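Local coordinates for protein phosphoserine aminotransferase (Bacillus alcalophilus, PDB 1W23) that catalyses the reversible, pyridoxal-phosphate-dependent transamination between 3-phosphohydroxypyruvate and phosphoserine in serine biosynthesis, working as a homodimer, at residues A13-A18 and L251-D256; Q195-P200 and S336-V341. All coordinates share one frame; numbering follows the deposited sequence. Where two conformers were deposited one is given.

Contact 1: A13-A18 and L251-D256. With MG (magnesium ion), chain D.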
ATOM      1  N   ALA A  13     -15.877  -2.956   8.481  1.00  9.31           N
ATOM      2  CA  ALA A  13     -15.846  -2.685   9.917  1.00  9.45           C
ATOM      3  C   ALA A  13     -14.555  -3.210  10.544  1.00  9.20           C
ATOM      4  O   ALA A  13     -14.120  -4.332  10.249  1.00 10.87           O
ATOM      5  CB  ALA A  13     -17.049  -3.378  10.593  1.00 11.19           C
ATOM      6  N   LEU A  14     -13.996  -2.453  11.456  1.00  9.58           N
ATOM      7  CA  LEU A  14     -12.857  -2.858  12.290  1.00  9.79           C
ATOM      8  C   LEU A  14     -13.316  -3.009  13.730  1.00  9.60           C
ATOM      9  O   LEU A  14     -14.342  -2.408  14.113  1.00 10.14           O
ATOM     10  CB  LEU A  14     -11.698  -1.873  12.110  0.60 10.72           C
ATOM     11  CG  LEU A  14     -11.061  -1.860  10.712  0.60 11.66           C
ATOM     12  CD1 LEU A  14     -10.148  -0.658  10.513  0.60 16.46           C
ATOM     13  CD2 LEU A  14     -10.221  -3.096  10.453  0.60 15.68           C
ATOM     14  N   PRO A  15     -12.605  -3.782  14.535  1.00  9.66           N
ATOM     15  CA  PRO A  15     -12.970  -3.856  15.947  1.00 10.18           C
ATOM     16  C   PRO A  15     -12.688  -2.514  16.597  1.00 10.24           C
ATOM     17  O   PRO A  15     -11.588  -1.987  16.514  1.00 11.14           O
ATOM     18  CB  PRO A  15     -12.138  -4.982  16.485  1.00 11.98           C
ATOM     19  CG  PRO A  15     -11.024  -5.186  15.500  1.00 12.18           C
ATOM     20  CD  PRO A  15     -11.432  -4.603  14.214  1.00 10.39           C
ATOM     21  N   LYS A  16     -13.695  -1.956  17.273  1.00 10.09           N
ATOM     22  CA  LYS A  16     -13.507  -0.624  17.890  1.00 10.90           C
ATOM     23  C   LYS A  16     -12.261  -0.566  18.802  1.00 10.30           C
ATOM     24  O   LYS A  16     -11.585   0.443  18.741  1.00 11.02           O
ATOM     25  CB  LYS A  16     -14.760  -0.227  18.637  0.60 13.57           C
ATOM     26  CG  LYS A  16     -14.761   1.203  19.097  0.60 14.76           C
ATOM     27  CD  LYS A  16     -14.919   2.188  17.954  0.60 19.18           C
ATOM     28  CE  LYS A  16     -16.379   2.238  17.527  0.60 18.80           C
ATOM     29  NZ  LYS A  16     -16.643   3.339  16.547  0.60 25.90           N
ATOM     30  N   PRO A  17     -11.926  -1.578  19.598  1.00 10.46           N
ATOM     31  CA  PRO A  17     -10.729  -1.416  20.449  1.00 10.89           C
ATOM     32  C   PRO A  17      -9.474  -1.172  19.647  1.00 10.25           C
ATOM     33  O   PRO A  17      -8.564  -0.481  20.139  1.00 10.63           O
ATOM     34  CB  PRO A  17     -10.651  -2.709  21.255  1.00 13.66           C
ATOM     35  CG  PRO A  17     -11.961  -3.319  21.113  1.00 17.10           C
ATOM     36  CD  PRO A  17     -12.689  -2.798  19.945  1.00 11.96           C
ATOM     37  N   ALA A  18      -9.351  -1.724  18.439  1.00 10.23           N
ATOM     38  CA  ALA A  18      -8.139  -1.522  17.631  1.00  9.60           C
ATOM     39  C   ALA A  18      -8.041  -0.052  17.186  1.00  9.50           C
ATOM     40  O   ALA A  18      -6.953   0.529  17.117  1.00  9.62           O
ATOM     41  CB  ALA A  18      -8.140  -2.463  16.450  1.00 10.47           C
ATOM     42  N   LEU A 251      -5.243  -8.140  15.123  1.00  8.76           N
ATOM     43  CA  LEU A 251      -4.875  -9.492  15.557  1.00  9.25           C
ATOM     44  C   LEU A 251      -4.851  -9.593  17.090  1.00  9.10           C
ATOM     45  O   LEU A 251      -5.240 -10.626  17.654  1.00  9.72           O
ATOM     46  CB  LEU A 251      -3.518  -9.895  14.978  1.00  9.75           C
ATOM     47  CG  LEU A 251      -3.432  -9.982  13.457  1.00  9.86           C
ATOM     48  CD1 LEU A 251      -1.973 -10.092  13.035  1.00 13.32           C
ATOM     49  CD2 LEU A 251      -4.215 -11.182  12.976  1.00 14.57           C
ATOM     50  N   ASP A 252      -4.403  -8.566  17.775  1.00  9.13           N
ATOM     51  CA  ASP A 252      -4.441  -8.559  19.259  1.00  9.97           C
ATOM     52  C   ASP A 252      -5.888  -8.709  19.729  1.00  9.42           C
ATOM     53  O   ASP A 252      -6.130  -9.444  20.707  1.00 10.63           O
ATOM     54  CB  ASP A 252      -3.837  -7.287  19.828  1.00  9.95           C
ATOM     55  CG  ASP A 252      -2.391  -7.356  20.259  1.00 10.30           C
ATOM     56  OD1 ASP A 252      -1.968  -8.439  20.716  1.00 11.50           O
ATOM     57  OD2 ASP A 252      -1.716  -6.315  20.152  1.00 11.79           O
ATOM     58  N   TRP A 253      -6.826  -8.061  19.092  1.00  9.20           N
ATOM     59  CA  TRP A 253      -8.250  -8.188  19.456  1.00  9.51           C
ATOM     60  C   TRP A 253      -8.752  -9.591  19.171  1.00  9.18           C
ATOM     61  O   TRP A 253      -9.451 -10.186  20.024  1.00 10.01           O
ATOM     62  CB  TRP A 253      -9.050  -7.113  18.695  1.00 10.13           C
ATOM     63  CG  TRP A 253     -10.509  -7.307  18.793  1.00 10.05           C
ATOM     64  CD1 TRP A 253     -11.325  -6.916  19.812  1.00 11.05           C
ATOM     65  CD2 TRP A 253     -11.354  -7.943  17.822  1.00 10.29           C
ATOM     66  NE1 TRP A 253     -12.632  -7.267  19.553  1.00 11.67           N
ATOM     67  CE2 TRP A 253     -12.677  -7.901  18.323  1.00 11.52           C
ATOM     68  CE3 TRP A 253     -11.176  -8.536  16.575  1.00 10.67           C
ATOM     69  CZ2 TRP A 253     -13.778  -8.422  17.646  1.00 12.61           C
ATOM     70  CZ3 TRP A 253     -12.252  -9.058  15.896  1.00 11.74           C
ATOM     71  CH2 TRP A 253     -13.533  -8.998  16.433  1.00 12.33           C
ATOM     72  N   ILE A 254      -8.437 -10.195  18.028  1.00  9.32           N
ATOM     73  CA  ILE A 254      -8.847 -11.558  17.766  1.00  9.33           C
ATOM     74  C   ILE A 254      -8.362 -12.476  18.873  1.00  9.67           C
ATOM     75  O   ILE A 254      -9.085 -13.343  19.362  1.00  9.79           O
ATOM     76  CB  ILE A 254      -8.408 -12.044  16.367  1.00  9.72           C
ATOM     77  CG1 ILE A 254      -9.013 -11.181  15.243  1.00 10.08           C
ATOM     78  CG2 ILE A 254      -8.778 -13.505  16.169  1.00 11.22           C
ATOM     79  CD1 ILE A 254      -8.485 -11.527  13.850  1.00 12.07           C
ATOM     80  N   LYS A 255      -7.074 -12.335  19.224  1.00  9.87           N
ATOM     81  CA  LYS A 255      -6.500 -13.165  20.279  1.00 10.64           C
ATOM     82  C   LYS A 255      -7.232 -12.933  21.588  1.00 10.58           C
ATOM     83  O   LYS A 255      -7.554 -13.916  22.298  1.00 11.41           O
ATOM     84  CB  LYS A 255      -4.984 -12.841  20.411  1.00 11.05           C
ATOM     85  CG  LYS A 255      -4.338 -13.628  21.564  1.00 12.93           C
ATOM     86  CD  LYS A 255      -2.836 -13.500  21.581  1.00 14.45           C
ATOM     87  CE  LYS A 255      -2.213 -14.164  22.783  1.00 16.65           C
ATOM     88  NZ  LYS A 255      -0.719 -14.113  22.695  1.00 17.63           N
ATOM     89  N   ASP A 256      -7.487 -11.688  21.970  1.00 10.58           N
ATOM     90  CA  ASP A 256      -8.127 -11.374  23.256  1.00 12.18           C
ATOM     91  C   ASP A 256      -9.482 -12.035  23.362  1.00 11.64           C
ATOM     92  O   ASP A 256      -9.883 -12.444  24.450  1.00 13.87           O
ATOM     93  CB  ASP A 256      -8.250  -9.857  23.378  1.00 12.13           C
ATOM     94  CG  ASP A 256      -6.923  -9.133  23.665  1.00 11.81           C
ATOM     95  OD1 ASP A 256      -5.926  -9.813  23.949  1.00 12.81           O
ATOM     96  OD2 ASP A 256      -6.950  -7.890  23.566  1.00 14.06           O
TER
HETATM   97 MG    MG D1361      -4.039  -9.402  24.365  1.00 15.82          MG
HETATM   98  O   HOH W   1      -3.695  -9.864  22.344  1.00 14.60           O
HETATM   99  O   HOH W   2      -4.388  -7.488  23.881  1.00 22.40           O
HETATM  100  O   HOH W   3      -3.805 -11.408  24.926  1.00 19.11           O
HETATM  101  O   HOH W   4      -2.034  -9.044  24.628  1.00 21.78           O
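P15 sets the CB-CG edge of its ring over one face of the W253 indole. Its CB sits 3.5 Å from the centroid of the five-membered ring and 16° off the ring normal, which meets the geometry of a CH-pi contact. The neighbouring methylene reaches the benzo half, with P15 CG 3.5 Å from W253 CE3, so the CB-CG edge extends over both rings of the indole. P17 adds a lesser, oblique touch, its CG 3.9 Å from W253 CD1. W253 meets both prolines because its CG stands anti to the backbone N (chi1 169°), carrying the indole out from the helix toward 13-18. No hydrogen bond joins the two segments; what they share directly is apolar and CH-pi contact.

P15 occupies the N-cap position of helix 16-24, and its O accepts from A18 N at 3.0 Å. The helices are also joined by polar links nearby: a salt bridge from D252 to R21, and a hydrogen bond from N249 to A18 O. Farther out, a magnesium ion takes D256 OD1 at 2.0 Å and four waters; one of these donates to D252 O and to D252 OD1, tying the ion to the preceding turn. The whole is a proline-aromatic CH-pi contact that seats the N-terminal start of helix 16-24 on the last turns of helix 241-256, within a class-V aminotransferase subunit.

Contact 2: Q195-P200 and S336-V341. With PLP (pyridoxal-5'-phosphate), chain J.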
ATOM      1  N   GLN A 195      -8.118  -5.971   4.140  1.00  9.24           N
ATOM      2  CA  GLN A 195      -9.267  -5.075   4.381  1.00  9.65           C
ATOM      3  C   GLN A 195     -10.620  -5.744   4.533  1.00 11.16           C
ATOM      4  O   GLN A 195     -11.654  -5.074   4.445  1.00 13.08           O
ATOM      5  CB  GLN A 195      -9.336  -4.043   3.277  1.00  9.93           C
ATOM      6  CG  GLN A 195      -9.663  -4.593   1.896  1.00 11.11           C
ATOM      7  CD  GLN A 195      -8.455  -4.970   1.028  1.00  9.37           C
ATOM      8  OE1 GLN A 195      -7.329  -5.089   1.512  1.00 10.11           O
ATOM      9  NE2 GLN A 195      -8.704  -5.152  -0.284  1.00 10.20           N
ATOM     10  N   LYS A 196     -10.713  -7.027   4.837  1.00 19.71           N
ATOM     11  CA  LYS A 196     -11.996  -7.712   5.192  1.00 23.58           C
ATOM     12  C   LYS A 196     -11.935  -8.215   6.619  1.00 23.29           C
ATOM     13  O   LYS A 196     -12.837  -7.807   7.371  1.00 31.38           O
ATOM     14  CB  LYS A 196     -12.280  -8.785   4.143  1.00 25.56           C
ATOM     15  CG  LYS A 196     -12.858  -8.300   2.851  1.00 31.66           C
ATOM     16  CD  LYS A 196     -12.194  -8.625   1.510  1.00 37.30           C
ATOM     17  CE  LYS A 196     -12.707  -7.770   0.379  1.00 34.04           C
ATOM     18  NZ  LYS A 196     -12.295  -8.155  -1.078  1.00 32.98           N
ATOM     19  N   ASN A 197     -11.002  -9.039   7.051  1.00 18.78           N
ATOM     20  CA  ASN A 197     -10.911  -9.595   8.386  1.00 21.84           C
ATOM     21  C   ASN A 197      -9.676  -9.261   9.176  1.00 20.01           C
ATOM     22  O   ASN A 197      -9.592  -9.671  10.356  1.00 27.83           O
ATOM     23  CB  ASN A 197     -10.911 -11.124   8.324  1.00 21.45           C
ATOM     24  CG  ASN A 197     -12.264 -11.657   8.459  1.00 11.92           C
ATOM     25  OD1 ASN A 197     -13.234 -11.022   8.878  1.00 13.75           O
ATOM     26  ND2 ASN A 197     -12.210 -12.931   8.202  1.00 25.38           N
ATOM     27  N   LEU A 198      -8.744  -8.521   8.523  1.00 17.89           N
ATOM     28  CA  LEU A 198      -7.519  -8.328   9.247  1.00 20.95           C
ATOM     29  C   LEU A 198      -7.155  -6.903   9.561  1.00 21.18           C
ATOM     30  O   LEU A 198      -6.326  -6.684  10.433  1.00 22.58           O
ATOM     31  CB  LEU A 198      -6.387  -8.999   8.509  1.00 17.58           C
ATOM     32  CG  LEU A 198      -6.556 -10.486   8.246  1.00 19.28           C
ATOM     33  CD1 LEU A 198      -5.326 -11.003   7.501  1.00 23.99           C
ATOM     34  CD2 LEU A 198      -6.793 -11.243   9.545  1.00 29.66           C
ATOM     35  N   GLY A 199      -7.731  -5.945   8.869  1.00 24.83           N
ATOM     36  CA  GLY A 199      -7.039  -4.646   9.087  1.00 20.82           C
ATOM     37  C   GLY A 199      -7.587  -3.749   7.970  1.00 15.58           C
ATOM     38  O   GLY A 199      -8.460  -4.099   7.194  1.00 24.79           O
ATOM     39  N   PRO A 200      -6.994  -2.644   7.868  1.00 13.88           N
ATOM     40  CA  PRO A 200      -7.343  -1.731   6.787  1.00 14.26           C
ATOM     41  C   PRO A 200      -6.603  -2.150   5.498  1.00 10.78           C
ATOM     42  O   PRO A 200      -5.834  -3.015   5.375  1.00 17.72           O
ATOM     43  CB  PRO A 200      -6.951  -0.333   7.304  1.00 14.67           C
ATOM     44  CG  PRO A 200      -5.714  -0.629   8.109  1.00 18.93           C
ATOM     45  CD  PRO A 200      -6.122  -1.896   8.845  1.00 20.57           C
ATOM     46  N   SER A 336     -22.334  -8.170   4.334  1.00  8.65           N
ATOM     47  CA  SER A 336     -20.985  -8.620   4.678  1.00  8.74           C
ATOM     48  C   SER A 336     -20.852  -8.572   6.191  1.00  8.55           C
ATOM     49  O   SER A 336     -21.107  -7.555   6.822  1.00  9.54           O
ATOM     50  CB  SER A 336     -19.948  -7.783   3.970  1.00  9.29           C
ATOM     51  OG  SER A 336     -20.046  -7.916   2.557  1.00  9.60           O
ATOM     52  N   ILE A 337     -20.514  -9.740   6.755  1.00  8.96           N
ATOM     53  CA  ILE A 337     -20.524 -10.024   8.179  1.00  9.08           C
ATOM     54  C   ILE A 337     -19.188 -10.615   8.627  1.00  9.25           C
ATOM     55  O   ILE A 337     -19.078 -11.633   9.273  1.00 11.26           O
ATOM     56  CB  ILE A 337     -21.744 -10.910   8.553  1.00  9.31           C
ATOM     57  CG1 ILE A 337     -21.854 -12.171   7.700  1.00  9.37           C
ATOM     58  CG2 ILE A 337     -23.013 -10.087   8.500  1.00 10.43           C
ATOM     59  CD1 ILE A 337     -22.888 -13.166   8.232  1.00 10.14           C
ATOM     60  N   TYR A 338     -18.111  -9.915   8.245  1.00  9.44           N
ATOM     61  CA  TYR A 338     -16.761 -10.246   8.639  1.00  9.18           C
ATOM     62  C   TYR A 338     -16.601 -10.242  10.140  1.00  9.25           C
ATOM     63  O   TYR A 338     -17.500  -9.811  10.880  1.00 10.06           O
ATOM     64  CB  TYR A 338     -15.813  -9.224   7.991  1.00  9.58           C
ATOM     65  CG  TYR A 338     -15.926  -9.160   6.480  1.00  9.11           C
ATOM     66  CD1 TYR A 338     -16.131  -7.951   5.838  1.00 10.53           C
ATOM     67  CD2 TYR A 338     -15.826 -10.260   5.671  1.00 10.02           C
ATOM     68  CE1 TYR A 338     -16.224  -7.851   4.485  1.00  9.75           C
ATOM     69  CE2 TYR A 338     -15.899 -10.184   4.307  1.00 10.85           C
ATOM     70  CZ  TYR A 338     -16.087  -8.968   3.701  1.00  9.13           C
ATOM     71  OH  TYR A 338     -16.191  -8.927   2.312  1.00 10.26           O
ATOM     72  N   ASN A 339     -15.443 -10.670  10.620  1.00 10.26           N
ATOM     73  CA  ASN A 339     -15.216 -10.894  12.061  1.00 10.18           C
ATOM     74  C   ASN A 339     -15.706  -9.736  12.943  1.00 10.25           C
ATOM     75  O   ASN A 339     -16.318  -9.995  13.982  1.00 11.27           O
ATOM     76  CB  ASN A 339     -13.723 -11.018  12.307  1.00 10.79           C
ATOM     77  CG  ASN A 339     -13.084 -12.329  11.879  1.00  9.73           C
ATOM     78  OD1 ASN A 339     -13.758 -13.278  11.492  1.00  9.60           O
ATOM     79  ND2 ASN A 339     -11.752 -12.395  11.969  1.00 11.89           N
ATOM     80  N   ALA A 340     -15.401  -8.500  12.559  1.00 10.11           N
ATOM     81  CA  ALA A 340     -15.669  -7.362  13.442  1.00  9.80           C
ATOM     82  C   ALA A 340     -17.081  -6.812  13.365  1.00  9.08           C
ATOM     83  O   ALA A 340     -17.417  -5.926  14.159  1.00 10.17           O
ATOM     84  CB  ALA A 340     -14.667  -6.261  13.198  1.00 12.09           C
ATOM     85  N   VAL A 341     -17.918  -7.290  12.472  1.00  8.90           N
ATOM     86  CA  VAL A 341     -19.295  -6.810  12.448  1.00  9.34           C
ATOM     87  C   VAL A 341     -19.994  -7.280  13.711  1.00  9.57           C
ATOM     88  O   VAL A 341     -20.020  -8.493  13.986  1.00 10.46           O
ATOM     89  CB  VAL A 341     -20.018  -7.265  11.161  1.00  9.63           C
ATOM     90  CG1 VAL A 341     -21.486  -6.907  11.217  1.00 11.11           C
ATOM     91  CG2 VAL A 341     -19.342  -6.692   9.919  1.00 10.15           C
TER
HETATM   92  N1  PLP J1367     -10.106 -11.651  -3.948  1.00  8.51           N
HETATM   93  C2  PLP J1367     -11.234 -11.641  -3.145  1.00  8.34           C
HETATM   94  C2A PLP J1367     -11.778 -12.960  -2.742  1.00 10.14           C
HETATM   95  C3  PLP J1367     -11.787 -10.432  -2.751  1.00  9.86           C
HETATM   96  O3  PLP J1367     -12.842 -10.422  -1.968  1.00 11.51           O
HETATM   97  C4  PLP J1367     -11.197  -9.193  -3.198  1.00 10.95           C
HETATM   98  C4A PLP J1367     -11.762  -7.909  -2.708  1.00 21.32           C
HETATM   99  C5  PLP J1367     -10.045  -9.253  -4.001  1.00  9.55           C
HETATM  100  C6  PLP J1367      -9.544 -10.489  -4.376  1.00  8.90           C
HETATM  101  C5A PLP J1367      -9.372  -8.026  -4.542  1.00 11.59           C
HETATM  102  O4P PLP J1367      -8.542  -7.436  -3.475  1.00  9.59           O
HETATM  103  P   PLP J1367      -7.755  -6.035  -3.769  1.00  8.60           P
HETATM  104  O1P PLP J1367      -8.806  -5.006  -4.052  1.00  8.88           O
HETATM  105  O2P PLP J1367      -6.851  -6.280  -4.967  1.00  9.14           O
HETATM  106  O3P PLP J1367      -6.976  -5.859  -2.475  1.00 10.00           O
HETATM  107  O   HOH W   5     -13.693  -7.754  10.326  1.00 22.82           O
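N197 and K196 meet Y338 and N339 in a tight, buried junction. The backbone N of N339 donates to N197 OD1 at 2.8 Å, with an N-H...O angle of 174°, so the bond is nearly straight. The two asparagine amides are stacked with their planes 18° apart, and each has its own anchor: N197 ND2 on I177 O, N339 ND2 on L178 O. Beside them the K196 side chain runs alongside Y338, its CB 3.9 Å from the ring centroid and over the face, its CG 3.4 Å from Y338 CZ. Y338 CG stands anti to its carbonyl carbon (chi1 -57°), which brings the ring under these methylenes, while its hydroxyl is held by A9 O and N298. Replacing Y338 with an alanine would probably leave the lysine methylenes without their aromatic floor and A9 O without its hydroxyl partner.

Beyond that ring the lysine chain leads on to the cofactor, NZ being covalently joined to PLP C4A (1.7 Å), consistent with the cofactor-lysine Schiff base of this family, and Q195 NE2 donates to the phosphate O3P at 2.9 Å. The looser side faces A340, which is partly exposed: there a water links the two segments, donating to K196 O and accepting from A340 N at 2.9 Å. In the fold, 195-200 lies in the loop between strands 189-193 and 204-209, while segment 336-341 runs from the end of strand 333-336 toward helix 343-359; N339 packs on I254 of helix 241-256 and I263 of helix 259-279, and I337 on A271 and I274 of the latter.

Contact 2 is the core member: its four touching residues are all buried, its centre is about 8 Å from the chain centre, and it carries cofactor-binding residues. Contact 1 lies about 16 Å out, is partly buried, and has a hydrated magnesium ion alongside. Both use an aliphatic group over an aromatic face, but only contact 2 adds a hydrogen bond between its segments, in keeping with its buried place. The two centres are about 10 Å apart and the contacts meet directly, A340 CB lying 3.5 Å from P15 N. Helix 241-256 serves both, bearing W253 for contact 1 and L247 against L198 of contact 2.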